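Local coordinates for extracellular solute-binding protein family 1 (Pseudothermotoga lettingae, PDB 5CI5) that binds the sugar alpha-D-tagatose and probably delivers it to an ABC transporter for uptake into the cell, at residues G195-G205 with E221-L232. Residues are numbered along the deposited sequence; the frame is centred on the assembly and turned at random.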
ATOM      1  N   GLY A 195       6.197  -6.958  -0.023  1.00  6.48           N
ATOM      2  CA  GLY A 195       6.931  -7.720   0.984  1.00  8.17           C
ATOM      3  C   GLY A 195       8.365  -7.960   0.538  1.00  7.77           C
ATOM      4  O   GLY A 195       9.322  -7.699   1.267  1.00  7.43           O
ATOM      5  N   TYR A 196       8.535  -8.465  -0.676  1.00  8.69           N
ATOM      6  CA  TYR A 196       9.871  -8.677  -1.169  1.00  5.92           C
ATOM      7  C   TYR A 196      10.686  -7.368  -1.199  1.00  7.43           C
ATOM      8  O   TYR A 196      11.852  -7.343  -0.784  1.00  7.72           O
ATOM      9  CB  TYR A 196       9.847  -9.323  -2.561  1.00  7.67           C
ATOM     10  CG  TYR A 196      11.251  -9.458  -3.089  1.00  6.03           C
ATOM     11  CD1 TYR A 196      12.159 -10.339  -2.480  1.00  7.81           C
ATOM     12  CD2 TYR A 196      11.686  -8.690  -4.134  1.00  5.07           C
ATOM     13  CE1 TYR A 196      13.464 -10.430  -2.921  1.00  8.84           C
ATOM     14  CE2 TYR A 196      12.987  -8.785  -4.589  1.00  8.07           C
ATOM     15  CZ  TYR A 196      13.855  -9.658  -3.979  1.00  7.39           C
ATOM     16  OH  TYR A 196      15.164  -9.734  -4.436  1.00 11.04           O
HETATM   17  N   MSE A 197      10.081  -6.280  -1.677  1.00  5.89           N
HETATM   18  CA  MSE A 197      10.753  -4.983  -1.705  1.00  9.72           C
HETATM   19  C   MSE A 197      11.187  -4.537  -0.321  1.00  7.23           C
HETATM   20  O   MSE A 197      12.296  -4.019  -0.173  1.00  8.39           O
HETATM   21  CB  MSE A 197       9.861  -3.904  -2.327  1.00  8.42           C
HETATM   22  CG  MSE A 197       9.734  -4.028  -3.819  1.00  7.20           C
HETATM   23 SE   MSE A 197       8.570  -2.644  -4.580  0.76 11.20          SE
HETATM   24  CE  MSE A 197       9.718  -1.084  -4.204  1.00 11.12           C
HETATM   25  N   MSE A 198      10.327  -4.710   0.683  1.00  5.93           N
HETATM   26  CA  MSE A 198      10.710  -4.370   2.063  1.00  5.22           C
HETATM   27  C   MSE A 198      11.996  -5.091   2.463  1.00  7.55           C
HETATM   28  O   MSE A 198      12.899  -4.467   3.022  1.00  9.19           O
HETATM   29  CB  MSE A 198       9.571  -4.697   3.047  1.00  6.96           C
HETATM   30  CG  MSE A 198       8.397  -3.784   2.910  1.00  6.19           C
HETATM   31 SE   MSE A 198       8.781  -2.040   3.692  0.74 11.32          SE
HETATM   32  CE  MSE A 198       8.687  -2.553   5.563  1.00 10.07           C
ATOM     33  N   PHE A 199      12.092  -6.387   2.156  1.00  7.77           N
ATOM     34  CA  PHE A 199      13.286  -7.151   2.515  1.00  7.63           C
ATOM     35  C   PHE A 199      14.497  -6.818   1.611  1.00  5.97           C
ATOM     36  O   PHE A 199      15.634  -6.766   2.087  1.00  9.66           O
ATOM     37  CB  PHE A 199      12.965  -8.646   2.472  1.00  7.27           C
ATOM     38  CG  PHE A 199      12.197  -9.135   3.691  1.00  5.26           C
ATOM     39  CD1 PHE A 199      10.948  -8.634   4.007  1.00  5.63           C
ATOM     40  CD2 PHE A 199      12.752 -10.085   4.530  1.00  8.15           C
ATOM     41  CE1 PHE A 199      10.265  -9.101   5.131  1.00  4.91           C
ATOM     42  CE2 PHE A 199      12.091 -10.533   5.648  1.00  7.65           C
ATOM     43  CZ  PHE A 199      10.843 -10.028   5.957  1.00  5.96           C
ATOM     44  N   LEU A 200      14.251  -6.596   0.326  1.00  5.64           N
ATOM     45  CA  LEU A 200      15.295  -6.213  -0.635  1.00  6.90           C
ATOM     46  C   LEU A 200      16.001  -4.934  -0.204  1.00  8.42           C
ATOM     47  O   LEU A 200      17.226  -4.883  -0.141  1.00  9.19           O
ATOM     48  CB  LEU A 200      14.659  -6.017  -2.010  1.00  7.43           C
ATOM     49  CG  LEU A 200      15.519  -5.473  -3.147  1.00  9.12           C
ATOM     50  CD1 LEU A 200      16.638  -6.422  -3.542  1.00 10.49           C
ATOM     51  CD2 LEU A 200      14.616  -5.140  -4.353  1.00 11.48           C
ATOM     52  N   TYR A 201      15.216  -3.900   0.092  1.00  8.81           N
ATOM     53  CA  TYR A 201      15.772  -2.627   0.507  1.00  7.97           C
ATOM     54  C   TYR A 201      16.375  -2.745   1.909  1.00  9.82           C
ATOM     55  O   TYR A 201      17.407  -2.109   2.177  1.00 10.47           O
ATOM     56  CB  TYR A 201      14.707  -1.509   0.393  1.00  8.73           C
ATOM     57  CG  TYR A 201      14.546  -1.042  -1.052  1.00  9.69           C
ATOM     58  CD1 TYR A 201      13.684  -1.694  -1.937  1.00  7.50           C
ATOM     59  CD2 TYR A 201      15.295   0.021  -1.553  1.00 10.24           C
ATOM     60  CE1 TYR A 201      13.569  -1.300  -3.249  1.00  9.16           C
ATOM     61  CE2 TYR A 201      15.179   0.420  -2.893  1.00  9.70           C
ATOM     62  CZ  TYR A 201      14.319  -0.249  -3.733  1.00 10.16           C
ATOM     63  OH  TYR A 201      14.180   0.104  -5.075  1.00  9.57           O
ATOM     64  N   ALA A 202      15.803  -3.586   2.764  1.00  8.89           N
ATOM     65  CA  ALA A 202      16.394  -3.802   4.090  1.00  9.74           C
ATOM     66  C   ALA A 202      17.759  -4.500   3.992  1.00 10.08           C
ATOM     67  O   ALA A 202      18.585  -4.346   4.876  1.00 11.84           O
ATOM     68  CB  ALA A 202      15.444  -4.600   4.981  1.00  7.61           C
ATOM     69  N   ALA A 203      17.988  -5.246   2.909  1.00  9.31           N
ATOM     70  CA  ALA A 203      19.268  -5.891   2.644  1.00  9.72           C
ATOM     71  C   ALA A 203      20.251  -4.972   1.889  1.00 11.59           C
ATOM     72  O   ALA A 203      21.363  -5.390   1.580  1.00 12.87           O
ATOM     73  CB  ALA A 203      19.048  -7.167   1.859  1.00 11.00           C
ATOM     74  N   GLY A 204      19.826  -3.738   1.602  1.00  9.70           N
ATOM     75  CA  GLY A 204      20.644  -2.777   0.868  1.00 11.55           C
ATOM     76  C   GLY A 204      20.606  -2.911  -0.646  1.00 10.24           C
ATOM     77  O   GLY A 204      21.448  -2.328  -1.341  1.00 12.28           O
ATOM     78  N   GLY A 205      19.649  -3.684  -1.163  1.00  7.88           N
ATOM     79  CA  GLY A 205      19.427  -3.810  -2.591  1.00  9.18           C
ATOM     80  C   GLY A 205      18.448  -2.779  -3.126  1.00 12.65           C
ATOM     81  O   GLY A 205      18.005  -1.889  -2.397  1.00 10.97           O
ATOM     82  N   GLU A 221      22.482  -9.099  -2.441  1.00 10.42           N
ATOM     83  CA  GLU A 221      21.485  -8.526  -1.532  1.00 10.88           C
ATOM     84  C   GLU A 221      20.079  -9.045  -1.847  1.00 12.12           C
ATOM     85  O   GLU A 221      19.334  -9.445  -0.942  1.00 11.55           O
ATOM     86  CB  GLU A 221      21.489  -6.982  -1.607  1.00 13.06           C
ATOM     87  CG  GLU A 221      22.787  -6.323  -1.224  1.00 20.63           C
ATOM     88  CD  GLU A 221      23.669  -6.032  -2.431  1.00 27.46           C
ATOM     89  OE1 GLU A 221      23.642  -6.837  -3.384  1.00 18.91           O
ATOM     90  OE2 GLU A 221      24.390  -5.002  -2.416  1.00 38.17           O
ATOM     91  N   GLY A 222      19.716  -9.045  -3.131  1.00  8.92           N
ATOM     92  CA  GLY A 222      18.391  -9.471  -3.549  1.00  8.66           C
ATOM     93  C   GLY A 222      18.156 -10.941  -3.293  1.00 10.17           C
ATOM     94  O   GLY A 222      17.028 -11.373  -2.988  1.00  9.79           O
ATOM     95  N   LEU A 223      19.222 -11.729  -3.414  1.00  8.80           N
ATOM     96  CA  LEU A 223      19.125 -13.158  -3.132  1.00  8.98           C
ATOM     97  C   LEU A 223      18.941 -13.395  -1.632  1.00  9.49           C
ATOM     98  O   LEU A 223      18.105 -14.197  -1.216  1.00 10.17           O
ATOM     99  CB  LEU A 223      20.377 -13.887  -3.634  1.00  7.25           C
ATOM    100  CG  LEU A 223      20.372 -15.388  -3.346  1.00 11.67           C
ATOM    101  CD1 LEU A 223      19.319 -16.097  -4.209  1.00  9.37           C
ATOM    102  CD2 LEU A 223      21.753 -16.018  -3.593  1.00 12.48           C
ATOM    103  N   LYS A 224      19.731 -12.689  -0.819  1.00  9.47           N
ATOM    104  CA  LYS A 224      19.638 -12.782   0.622  1.00  8.88           C
ATOM    105  C   LYS A 224      18.202 -12.445   1.073  1.00  7.97           C
ATOM    106  O   LYS A 224      17.614 -13.151   1.896  1.00  9.49           O
ATOM    107  CB  LYS A 224      20.653 -11.848   1.285  1.00  8.56           C
ATOM    108  CG  LYS A 224      20.755 -12.018   2.775  1.00 12.76           C
ATOM    109  CD  LYS A 224      21.704 -11.032   3.392  1.00 14.07           C
ATOM    110  CE  LYS A 224      21.826 -11.255   4.883  1.00 24.78           C
ATOM    111  NZ  LYS A 224      22.762 -10.260   5.467  1.00 25.44           N
ATOM    112  N   ALA A 225      17.654 -11.364   0.525  1.00  6.62           N
ATOM    113  CA  ALA A 225      16.273 -10.950   0.828  1.00  6.15           C
ATOM    114  C   ALA A 225      15.271 -12.012   0.413  1.00  8.26           C
ATOM    115  O   ALA A 225      14.365 -12.336   1.165  1.00  8.51           O
ATOM    116  CB  ALA A 225      15.962  -9.629   0.123  1.00  9.38           C
ATOM    117  N   LEU A 226      15.425 -12.558  -0.787  1.00  7.81           N
ATOM    118  CA  LEU A 226      14.514 -13.593  -1.259  1.00  7.16           C
ATOM    119  C   LEU A 226      14.551 -14.842  -0.365  1.00 11.19           C
ATOM    120  O   LEU A 226      13.513 -15.402  -0.022  1.00 10.58           O
ATOM    121  CB  LEU A 226      14.833 -13.975  -2.713  1.00  7.51           C
ATOM    122  CG  LEU A 226      13.948 -15.064  -3.310  1.00  8.25           C
ATOM    123  CD1 LEU A 226      12.451 -14.740  -3.222  1.00 10.49           C
ATOM    124  CD2 LEU A 226      14.340 -15.350  -4.763  1.00 11.30           C
ATOM    125  N   LYS A 227      15.750 -15.266  -0.001  1.00 10.01           N
ATOM    126  CA  LYS A 227      15.907 -16.448   0.851  1.00  8.83           C
ATOM    127  C   LYS A 227      15.314 -16.224   2.246  1.00  6.61           C
ATOM    128  O   LYS A 227      14.587 -17.078   2.743  1.00  9.46           O
ATOM    129  CB  LYS A 227      17.383 -16.835   0.958  1.00  8.84           C
ATOM    130  CG  LYS A 227      17.889 -17.460  -0.303  1.00 11.57           C
ATOM    131  CD  LYS A 227      19.290 -18.056  -0.165  1.00 13.00           C
ATOM    132  CE  LYS A 227      19.645 -18.774  -1.461  1.00 14.59           C
ATOM    133  NZ  LYS A 227      20.903 -19.555  -1.353  1.00 20.36           N
ATOM    134  N   PHE A 228      15.515 -15.058   2.849  1.00  8.25           N
ATOM    135  CA  PHE A 228      15.008 -14.851   4.199  1.00  9.66           C
ATOM    136  C   PHE A 228      13.500 -14.700   4.199  1.00 10.28           C
ATOM    137  O   PHE A 228      12.829 -15.316   5.010  1.00  8.80           O
ATOM    138  CB  PHE A 228      15.662 -13.633   4.856  1.00  9.95           C
ATOM    139  CG  PHE A 228      15.296 -13.451   6.305  1.00  8.46           C
ATOM    140  CD1 PHE A 228      15.284 -14.528   7.185  1.00 10.53           C
ATOM    141  CD2 PHE A 228      14.947 -12.210   6.786  1.00  7.23           C
ATOM    142  CE1 PHE A 228      14.960 -14.344   8.533  1.00 11.62           C
ATOM    143  CE2 PHE A 228      14.634 -12.023   8.131  1.00  7.61           C
ATOM    144  CZ  PHE A 228      14.627 -13.090   8.999  1.00  8.95           C
ATOM    145  N   TYR A 229      12.965 -13.930   3.254  1.00  7.42           N
ATOM    146  CA  TYR A 229      11.525 -13.727   3.154  1.00  5.96           C
ATOM    147  C   TYR A 229      10.813 -15.050   2.989  1.00  8.58           C
ATOM    148  O   TYR A 229       9.860 -15.347   3.691  1.00  9.79           O
ATOM    149  CB  TYR A 229      11.225 -12.797   1.987  1.00  8.35           C
ATOM    150  CG  TYR A 229       9.785 -12.349   1.844  1.00  9.10           C
ATOM    151  CD1 TYR A 229       9.205 -11.497   2.764  1.00 11.11           C
ATOM    152  CD2 TYR A 229       9.023 -12.752   0.762  1.00  8.23           C
ATOM    153  CE1 TYR A 229       7.891 -11.076   2.625  1.00  8.90           C
ATOM    154  CE2 TYR A 229       7.705 -12.325   0.607  1.00  9.10           C
ATOM    155  CZ  TYR A 229       7.149 -11.472   1.532  1.00 10.26           C
ATOM    156  OH  TYR A 229       5.831 -11.049   1.435  1.00  8.36           O
ATOM    157  N   THR A 230      11.293 -15.871   2.061  1.00  8.03           N
ATOM    158  CA  THR A 230      10.640 -17.166   1.852  1.00  7.92           C
ATOM    159  C   THR A 230      10.997 -18.200   2.943  1.00  8.40           C
ATOM    160  O   THR A 230      10.137 -19.016   3.285  1.00 10.32           O
ATOM    161  CB  THR A 230      10.965 -17.753   0.475  1.00  8.18           C
ATOM    162  OG1 THR A 230      12.384 -17.905   0.293  1.00 11.38           O
ATOM    163  CG2 THR A 230      10.385 -16.857  -0.627  1.00 11.26           C
ATOM    164  N   ASP A 231      12.211 -18.147   3.498  1.00  7.97           N
ATOM    165  CA  ASP A 231      12.576 -19.050   4.603  1.00 11.12           C
ATOM    166  C   ASP A 231      11.661 -18.884   5.823  1.00  9.34           C
ATOM    167  O   ASP A 231      11.391 -19.847   6.531  1.00  9.52           O
ATOM    168  CB  ASP A 231      14.017 -18.824   5.054  1.00 11.21           C
ATOM    169  CG  ASP A 231      15.041 -19.528   4.169  1.00 13.19           C
ATOM    170  OD1 ASP A 231      14.657 -20.355   3.326  1.00 13.79           O
ATOM    171  OD2 ASP A 231      16.250 -19.256   4.362  1.00 16.25           O
ATOM    172  N   LEU A 232      11.218 -17.660   6.096  1.00  9.57           N
ATOM    173  CA  LEU A 232      10.316 -17.418   7.208  1.00  8.84           C
ATOM    174  C   LEU A 232       9.071 -18.274   7.065  1.00 10.08           C
ATOM    175  O   LEU A 232       8.538 -18.799   8.042  1.00 11.45           O
ATOM    176  CB  LEU A 232       9.944 -15.934   7.297  1.00  8.90           C
ATOM    177  CG  LEU A 232      11.055 -15.066   7.870  1.00  7.14           C
ATOM    178  CD1 LEU A 232      10.796 -13.608   7.540  1.00 11.25           C
ATOM    179  CD2 LEU A 232      11.227 -15.236   9.370  1.00  7.78           C
TER
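Gly195 lies against one face of the Tyr229 ring, its CA 3.5 Å from Tyr229 OH, and its lack of a side chain lets the phenol come this close to the helix backbone; the hydroxyl itself hydrogen-bonds to Ser185 O. One residue on, Tyr196 has CG anti to its own N, which sends the ring along the helix toward 221-232. There Tyr196 OH donates to Gly222 O at 2.9 Å, coming from the side (C=O...O angle 105°) and tilted out of the carbonyl plane, while Leu226 N binds the same oxygen from the opposite face of that plane. A helical carbonyl thus keeps its own bond and gains a second.

Phe199 is the knob of the interface, set among Ala225, Phe228, Tyr229 and Leu232. Tyr229 turns its edge onto the Phe199 face in a T-shaped pair, planes at 65°. Tyr229 CD1 lies 3.5 Å from Phe199 CE1. Phe228 CD2 instead reaches the rim of Phe199, 3.5 Å from Phe199 CE2, and Trp162 meets both phenylalanines to extend the aromatic cluster. Ala225 CB rests 3.5 Å from Leu200 N, and Leu200 CD1 touches Gly222 CA. Beyond, Ala203 O abuts Glu221 CG at 3.3 Å, and Gly204, with positive phi, closes the helix in a Schellman motif. The segment axes approach to 8.1 Å: Gly222 and Ala225 let Leu200 and the backbone of 195-205 come close, while aromatic side chains fill the wider part. This is a steeply inclined helix pair, with Phe199 as a knob in a hole of the second helix, within one lobe of a periplasmic-binding-protein fold.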